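Local coordinates for protein Baccell_00875 (Bacteroides cellulosilyticus DSM 14838, PDB 5NO8) that is a polysaccharide lyase that probably removes L-rhamnose caps from glucuronic acid in complex arabinogalactan proteins, at residues A393-L407 with N450-V464. Sequence-based numbering, arbitrary orientation.
Sequences AERLGMGVLLVKQYL and NYMWVAELYFQMYKV. With GOL (glycerol), chain F.
Val403 and Leu457 interlock the two helices by knobs-into-holes packing: Val403 sits among Leu457, Gln460, Met461 and Val464, and Leu457 among Leu396, Gly399, Val400 and Val403. The axes run nearly parallel, 22° apart and 9.2 Å at closest approach. The fit is tight where Val403 CG1, anti to its own backbone nitrogen (chi1 177°), lies 3.4 Å from Val464 CG2. Leu457 CD1 packs on bare Gly399 backbone, 3.9 Å from its C, where a CB would point. Glu456 CG crosses Val400 at about a right angle, 3.8 Å from both CG1 and CG2. Glu394 CG reaches Trp453 CH2 at 3.6 Å; the Glu394 carboxylate, 41° from the indole plane, is salt-bridged to Arg447.

No direct hydrogen bond crosses; one water joins the carbonyls of Ala393 and Asn450, another Tyr406 OH and the Val464 carbonyl. Gln460 NE2 donates fairly straight to the anti side of Glu456 OE2 (2.8 Å), and a glycerol, probably from crystallisation, bridges Lys404 NZ and both Glu456 oxygens. Lys404 NZ also bonds the carbonyls of Val685 and Leu694. Replacing Glu456 with alanine would probably cost Gln460 NE2 this acceptor and the glycerol its carboxylate partner, and uncover Val400's methyls.

Helix 412-429 packs against Leu396 and Tyr406; helix 496-505 meets Glu456 and Gln460 through Leu498.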
# COMPACT_ATOMS: atom_id res chain seq x y z
N ALA A 393 1.12 7.53 21.09
CA ALA A 393 1.77 6.83 19.98
C ALA A 393 1.44 7.50 18.63
O ALA A 393 1.63 8.72 18.50
CB ALA A 393 1.42 5.34 19.99
N GLU A 394 0.89 6.76 17.67
CA GLU A 394 0.66 7.33 16.35
C GLU A 394 -0.37 8.46 16.35
O GLU A 394 -0.45 9.20 15.37
CB GLU A 394 0.17 6.26 15.37
CG GLU A 394 1.22 5.32 14.83
CD GLU A 394 1.53 4.12 15.71
OE1 GLU A 394 1.13 4.06 16.91
OE2 GLU A 394 2.19 3.20 15.17
N ARG A 395 -1.20 8.56 17.39
CA ARG A 395 -2.19 9.66 17.51
C ARG A 395 -1.54 11.05 17.66
O ARG A 395 -2.21 12.06 17.44
CB ARG A 395 -3.18 9.42 18.65
CG ARG A 395 -4.42 8.59 18.33
CD ARG A 395 -4.12 7.20 17.80
NE ARG A 395 -3.45 6.37 18.80
CZ ARG A 395 -2.87 5.20 18.55
NH1 ARG A 395 -2.89 4.68 17.32
NH2 ARG A 395 -2.26 4.54 19.54
N LEU A 396 -0.25 11.10 18.00
CA LEU A 396 0.56 12.32 17.88
C LEU A 396 0.46 13.04 16.53
O LEU A 396 0.62 14.26 16.47
CB LEU A 396 2.04 12.07 18.21
CG LEU A 396 2.45 12.14 19.69
CD1 LEU A 396 2.53 13.62 20.12
CD2 LEU A 396 1.52 11.38 20.62
N GLY A 397 0.22 12.29 15.45
CA GLY A 397 0.07 12.89 14.15
C GLY A 397 -1.02 13.92 14.07
O GLY A 397 -0.87 14.88 13.32
N MET A 398 -2.09 13.76 14.82
CA MET A 398 -3.16 14.78 14.89
C MET A 398 -2.63 16.11 15.42
O MET A 398 -2.96 17.18 14.87
CB MET A 398 -4.35 14.30 15.68
CG MET A 398 -5.15 13.27 14.88
SD MET A 398 -6.62 12.71 15.66
CE MET A 398 -5.94 11.38 16.66
N GLY A 399 -1.75 16.07 16.42
CA GLY A 399 -1.12 17.31 16.88
C GLY A 399 -0.18 17.91 15.86
O GLY A 399 -0.15 19.12 15.65
N VAL A 400 0.62 17.08 15.20
CA VAL A 400 1.57 17.58 14.24
C VAL A 400 0.81 18.20 13.05
O VAL A 400 1.17 19.27 12.55
CB VAL A 400 2.56 16.49 13.80
CG1 VAL A 400 3.52 17.01 12.75
CG2 VAL A 400 3.34 15.96 15.02
N LEU A 401 -0.28 17.55 12.64
CA LEU A 401 -1.09 18.12 11.57
C LEU A 401 -1.65 19.49 11.99
O LEU A 401 -1.58 20.47 11.20
CB LEU A 401 -2.27 17.22 11.22
CG LEU A 401 -3.24 17.80 10.20
CD1 LEU A 401 -2.53 18.18 8.92
CD2 LEU A 401 -4.37 16.81 9.93
N LEU A 402 -2.27 19.56 13.17
CA LEU A 402 -2.86 20.84 13.60
C LEU A 402 -1.84 21.97 13.70
O LEU A 402 -2.17 23.11 13.35
CB LEU A 402 -3.69 20.72 14.85
CG LEU A 402 -5.16 20.38 14.65
CD1 LEU A 402 -5.42 19.13 13.82
CD2 LEU A 402 -5.87 20.29 15.99
N VAL A 403 -0.60 21.66 14.11
CA VAL A 403 0.47 22.68 14.06
C VAL A 403 0.73 23.16 12.64
O VAL A 403 0.83 24.36 12.40
CB VAL A 403 1.83 22.18 14.62
CG1 VAL A 403 2.88 23.26 14.45
CG2 VAL A 403 1.69 21.79 16.07
N LYS A 404 0.89 22.23 11.69
CA LYS A 404 1.22 22.64 10.34
C LYS A 404 0.09 23.51 9.78
O LYS A 404 0.35 24.52 9.15
CB LYS A 404 1.52 21.44 9.43
CG LYS A 404 2.82 20.76 9.82
CD LYS A 404 3.24 19.72 8.81
CE LYS A 404 4.50 19.02 9.29
NZ LYS A 404 5.08 18.22 8.19
N GLN A 405 -1.15 23.12 10.05
CA GLN A 405 -2.30 23.89 9.58
C GLN A 405 -2.37 25.26 10.31
O GLN A 405 -2.70 26.28 9.70
CB GLN A 405 -3.61 23.13 9.76
CG GLN A 405 -4.81 23.80 9.10
CD GLN A 405 -4.83 23.79 7.57
OE1 GLN A 405 -3.87 23.45 6.89
NE2 GLN A 405 -5.96 24.21 7.02
N TYR A 406 -2.02 25.30 11.58
CA TYR A 406 -1.89 26.56 12.29
C TYR A 406 -0.86 27.47 11.63
O TYR A 406 -1.09 28.68 11.46
CB TYR A 406 -1.54 26.33 13.77
CG TYR A 406 -1.30 27.67 14.42
CD1 TYR A 406 -2.36 28.45 14.84
CD2 TYR A 406 -0.02 28.18 14.50
CE1 TYR A 406 -2.15 29.73 15.37
CE2 TYR A 406 0.22 29.45 15.03
CZ TYR A 406 -0.85 30.21 15.47
OH TYR A 406 -0.63 31.47 15.99
N LEU A 407 0.28 26.93 11.24
CA LEU A 407 1.33 27.75 10.65
C LEU A 407 0.88 28.40 9.34
O LEU A 407 1.37 29.49 8.98
CB LEU A 407 2.63 26.96 10.46
CG LEU A 407 3.30 26.50 11.76
CD1 LEU A 407 4.47 25.58 11.41
CD2 LEU A 407 3.76 27.69 12.58
N ASN A 450 7.55 6.10 19.42
CA ASN A 450 6.72 7.12 20.04
C ASN A 450 7.51 8.38 20.35
O ASN A 450 6.93 9.47 20.33
CB ASN A 450 6.05 6.60 21.32
CG ASN A 450 5.12 5.43 21.07
OD1 ASN A 450 4.76 5.12 19.92
ND2 ASN A 450 4.70 4.78 22.15
N TYR A 451 8.81 8.24 20.60
CA TYR A 451 9.66 9.38 20.97
C TYR A 451 9.88 10.37 19.83
O TYR A 451 10.01 11.58 20.06
CB TYR A 451 11.04 8.89 21.42
CG TYR A 451 11.03 8.18 22.76
CD1 TYR A 451 10.48 6.90 22.88
CD2 TYR A 451 11.58 8.78 23.90
CE1 TYR A 451 10.46 6.24 24.09
CE2 TYR A 451 11.58 8.13 25.13
CZ TYR A 451 11.02 6.86 25.22
OH TYR A 451 10.99 6.19 26.42
N MET A 452 9.99 9.85 18.61
CA MET A 452 10.22 10.71 17.43
C MET A 452 9.04 11.63 17.20
O MET A 452 9.23 12.78 16.82
CB MET A 452 10.42 9.88 16.17
CG MET A 452 11.59 8.91 16.21
SD MET A 452 13.13 9.68 16.79
CE MET A 452 13.05 9.37 18.55
N TRP A 453 7.85 11.10 17.41
CA TRP A 453 6.61 11.82 17.12
C TRP A 453 6.34 12.85 18.20
O TRP A 453 5.92 13.97 17.90
CB TRP A 453 5.45 10.85 16.98
CG TRP A 453 5.66 9.83 15.89
CD1 TRP A 453 6.31 10.02 14.69
CD2 TRP A 453 5.26 8.46 15.92
NE1 TRP A 453 6.30 8.85 13.97
CE2 TRP A 453 5.67 7.88 14.70
CE3 TRP A 453 4.57 7.68 16.85
CZ2 TRP A 453 5.41 6.53 14.39
CZ3 TRP A 453 4.33 6.34 16.55
CH2 TRP A 453 4.74 5.79 15.33
N VAL A 454 6.61 12.49 19.46
CA VAL A 454 6.56 13.47 20.55
C VAL A 454 7.56 14.59 20.32
O VAL A 454 7.22 15.75 20.49
CB VAL A 454 6.77 12.81 21.93
CG1 VAL A 454 7.02 13.88 23.01
CG2 VAL A 454 5.56 12.00 22.29
N ALA A 455 8.79 14.27 19.93
CA ALA A 455 9.80 15.28 19.65
C ALA A 455 9.41 16.18 18.49
O ALA A 455 9.60 17.41 18.54
CB ALA A 455 11.12 14.63 19.34
N GLU A 456 8.88 15.58 17.43
CA GLU A 456 8.39 16.36 16.31
C GLU A 456 7.36 17.35 16.82
O GLU A 456 7.47 18.53 16.51
CB GLU A 456 7.76 15.48 15.23
CG GLU A 456 6.98 16.26 14.16
CD GLU A 456 7.57 16.27 12.77
OE1 GLU A 456 8.40 15.40 12.40
OE2 GLU A 456 7.16 17.18 11.99
N LEU A 457 6.40 16.89 17.61
CA LEU A 457 5.38 17.79 18.13
C LEU A 457 6.02 18.99 18.84
O LEU A 457 5.67 20.15 18.57
CB LEU A 457 4.39 17.09 19.05
CG LEU A 457 3.37 18.01 19.73
CD1 LEU A 457 2.36 18.59 18.73
CD2 LEU A 457 2.63 17.33 20.85
N TYR A 458 6.98 18.70 19.72
CA TYR A 458 7.59 19.79 20.51
C TYR A 458 8.34 20.78 19.64
O TYR A 458 8.15 21.99 19.81
CB TYR A 458 8.49 19.23 21.64
CG TYR A 458 7.80 18.45 22.73
CD1 TYR A 458 6.47 18.63 23.06
CD2 TYR A 458 8.53 17.52 23.50
CE1 TYR A 458 5.87 17.92 24.09
CE2 TYR A 458 7.94 16.81 24.52
CZ TYR A 458 6.63 17.00 24.82
OH TYR A 458 6.04 16.29 25.83
N PHE A 459 9.13 20.32 18.68
CA PHE A 459 9.83 21.24 17.80
C PHE A 459 8.85 22.08 16.96
O PHE A 459 9.07 23.28 16.77
CB PHE A 459 10.81 20.52 16.88
CG PHE A 459 11.97 19.86 17.59
CD1 PHE A 459 12.79 20.57 18.46
CD2 PHE A 459 12.28 18.52 17.33
CE1 PHE A 459 13.88 19.95 19.07
CE2 PHE A 459 13.34 17.89 17.94
CZ PHE A 459 14.16 18.61 18.81
N GLN A 460 7.75 21.47 16.52
CA GLN A 460 6.71 22.23 15.80
C GLN A 460 6.06 23.28 16.72
O GLN A 460 5.78 24.40 16.28
CB GLN A 460 5.64 21.28 15.26
CG GLN A 460 6.13 20.26 14.24
CD GLN A 460 6.39 20.84 12.87
OE1 GLN A 460 6.35 22.06 12.67
NE2 GLN A 460 6.71 19.96 11.92
N MET A 461 5.79 22.91 17.97
CA MET A 461 5.23 23.83 18.96
C MET A 461 6.13 25.03 19.27
O MET A 461 5.61 26.10 19.64
CB MET A 461 4.84 23.11 20.25
CG MET A 461 3.61 22.22 20.16
SD MET A 461 2.11 23.08 19.73
CE MET A 461 1.76 24.11 21.19
N TYR A 462 7.44 24.91 19.10
CA TYR A 462 8.32 26.08 19.14
C TYR A 462 7.95 27.07 18.04
O TYR A 462 7.87 28.27 18.29
CB TYR A 462 9.79 25.68 19.01
CG TYR A 462 10.77 26.81 18.76
CD1 TYR A 462 10.95 27.84 19.71
CD2 TYR A 462 11.54 26.84 17.61
CE1 TYR A 462 11.88 28.85 19.48
CE2 TYR A 462 12.46 27.84 17.37
CZ TYR A 462 12.63 28.84 18.31
OH TYR A 462 13.56 29.82 18.02
N LYS A 463 7.71 26.55 16.84
CA LYS A 463 7.32 27.40 15.70
C LYS A 463 5.98 28.10 15.95
O LYS A 463 5.79 29.20 15.48
CB LYS A 463 7.27 26.60 14.38
CG LYS A 463 8.59 25.92 14.01
CD LYS A 463 8.48 25.12 12.72
CE LYS A 463 8.63 26.00 11.49
NZ LYS A 463 8.54 25.19 10.24
N VAL A 464 5.07 27.48 16.69
CA VAL A 464 3.78 28.07 17.03
C VAL A 464 3.93 29.20 18.05
O VAL A 464 3.30 30.25 17.92
CB VAL A 464 2.81 27.01 17.60
CG1 VAL A 464 1.50 27.61 18.10
CG2 VAL A 464 2.51 25.94 16.53
C1 GOL F . 7.91 15.52 9.08
O1 GOL F . 7.19 16.74 9.40
C2 GOL F . 9.43 15.72 9.05
O2 GOL F . 9.91 16.19 10.32
C3 GOL F . 10.14 14.38 8.80
O3 GOL F . 10.03 13.91 7.45
O HOH W 1 4.06 9.16 20.41
O HOH W 2 1.25 32.11 17.53